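PDB 4AO9: beta-phenylalanine aminotransferase, which catalyses the pyridoxal-5'-phosphate-dependent transamination of beta-phenylalanine, as a member of the class-III aminotransferases. Local coordinates for residues Gln208-Arg211 and Ala212-Arg216. Residues are numbered along the deposited sequence; the frame is centred on the assembly and turned at random.
Sequences QTAR and AQIER
Thr209 and Gln213, one turn apart on the amphipathic helix 207-216, illustrate how neighbouring side chains of an alpha-helix pack along its flank. The helix joins strands 198-202 and 221-226 of the large mixed sheet in this class-III aminotransferase. Thr209 CG2 lies against Gln213 CG at 3.9 Å, the two side chains slanting across each other. With CG2 anti to the backbone N (chi1 -61° for OG1), the methyl faces Gln213 while OG1 sits beside the backbone N and hydrogen-bonds Asp206. The backbone of the same two residues makes the regular helical bond, Gln213 N donating to Thr209 O four residues back, 2.8 Å long, and three like it tie Ala212, Ile214 and Glu215 to Gln208, Ala210 and Arg211.

On the buried side, Ile214 sets CG1 against the carbonyl oxygen of Ala210, CG1 to Ala210 O 3.2 Å, and its CD1 comes to 4.5 Å from Ala210 CB. Ala210 meets Leu246 of helix 240-253, whereas Ile214 reaches Ile221 and Val224 of strand 221-226. Arg211 and Glu215 follow the same spacing without pairing: Glu215 OE2 passes alongside Arg211 CB at 3.8 Å but stays 5.3 Å from Arg211 NH1. The arginine instead extends from CG to NE, and its NH2 forms a salt bridge with Glu248 of helix 240-253.

Cutting the side chain of Gln213 back to an alanine is likely to leave the Thr209 methyl without its CG neighbour and to set the Arg216 guanidinium free to turn for want of its amide acceptor. That amide is brought round by a bend at chi2 (-48°), and Arg216 NH1 donates to a lone pair of Gln213 OE1 at 2.9 Å, with the oxygen nearly in the guanidinium plane.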
# COMPACT_ATOMS: atom_id res chain seq x y z
N GLN A 208 -7.00 33.59 -7.69
CA GLN A 208 -7.86 34.15 -8.74
C GLN A 208 -8.12 33.10 -9.81
O GLN A 208 -9.27 32.89 -10.21
CB GLN A 208 -7.21 35.40 -9.33
CG GLN A 208 -8.03 36.15 -10.36
CD GLN A 208 -7.28 37.35 -10.90
OE1 GLN A 208 -6.99 38.30 -10.17
NE2 GLN A 208 -6.95 37.32 -12.19
N THR A 209 -7.06 32.41 -10.25
CA THR A 209 -7.22 31.35 -11.24
C THR A 209 -8.05 30.19 -10.69
O THR A 209 -8.90 29.64 -11.40
CB THR A 209 -5.85 30.86 -11.78
OG1 THR A 209 -5.17 31.95 -12.40
CG2 THR A 209 -6.03 29.74 -12.79
N ALA A 210 -7.82 29.84 -9.43
CA ALA A 210 -8.58 28.76 -8.79
C ALA A 210 -10.09 29.06 -8.78
O ALA A 210 -10.89 28.23 -9.20
CB ALA A 210 -8.07 28.51 -7.39
N ARG A 211 -10.47 30.25 -8.31
CA ARG A 211 -11.88 30.65 -8.31
C ARG A 211 -12.46 30.61 -9.71
O ARG A 211 -13.52 30.04 -9.93
CB ARG A 211 -12.06 32.06 -7.74
CG ARG A 211 -11.78 32.18 -6.25
CD ARG A 211 -12.21 33.55 -5.74
NE ARG A 211 -11.86 33.76 -4.33
CZ ARG A 211 -12.62 33.40 -3.30
NH1 ARG A 211 -13.79 32.80 -3.50
NH2 ARG A 211 -12.20 33.64 -2.07
N ALA A 212 -11.74 31.20 -10.67
CA ALA A 212 -12.24 31.30 -12.04
C ALA A 212 -12.43 29.94 -12.70
O ALA A 212 -13.45 29.67 -13.33
CB ALA A 212 -11.32 32.18 -12.89
N GLN A 213 -11.42 29.08 -12.57
CA GLN A 213 -11.48 27.79 -13.23
C GLN A 213 -12.41 26.79 -12.55
O GLN A 213 -13.09 26.02 -13.22
CB GLN A 213 -10.08 27.21 -13.41
CG GLN A 213 -9.22 28.04 -14.38
CD GLN A 213 -9.94 28.38 -15.69
OE1 GLN A 213 -10.43 27.50 -16.39
NE2 GLN A 213 -10.01 29.67 -16.01
N ILE A 214 -12.47 26.83 -11.22
CA ILE A 214 -13.43 25.98 -10.51
C ILE A 214 -14.88 26.38 -10.84
O ILE A 214 -15.71 25.53 -11.14
CB ILE A 214 -13.18 25.93 -8.99
CG1 ILE A 214 -11.83 25.23 -8.72
CG2 ILE A 214 -14.32 25.21 -8.27
CD1 ILE A 214 -11.30 25.43 -7.32
N GLU A 215 -15.17 27.69 -10.83
CA GLU A 215 -16.51 28.16 -11.20
C GLU A 215 -16.84 27.85 -12.66
O GLU A 215 -17.95 27.39 -12.97
CB GLU A 215 -16.65 29.67 -10.92
CG GLU A 215 -16.63 30.05 -9.44
CD GLU A 215 -16.60 31.55 -9.23
OE1 GLU A 215 -17.34 32.27 -9.93
OE2 GLU A 215 -15.85 32.02 -8.34
N ARG A 216 -15.87 28.06 -13.55
CA ARG A 216 -16.07 27.81 -14.98
C ARG A 216 -16.44 26.36 -15.27
O ARG A 216 -17.30 26.09 -16.10
CB ARG A 216 -14.82 28.20 -15.77
CG ARG A 216 -14.92 27.96 -17.27
CD ARG A 216 -13.60 28.37 -17.94
NE ARG A 216 -13.52 27.90 -19.32
CZ ARG A 216 -12.43 27.35 -19.87
NH1 ARG A 216 -11.32 27.18 -19.17
NH2 ARG A 216 -12.46 26.96 -21.14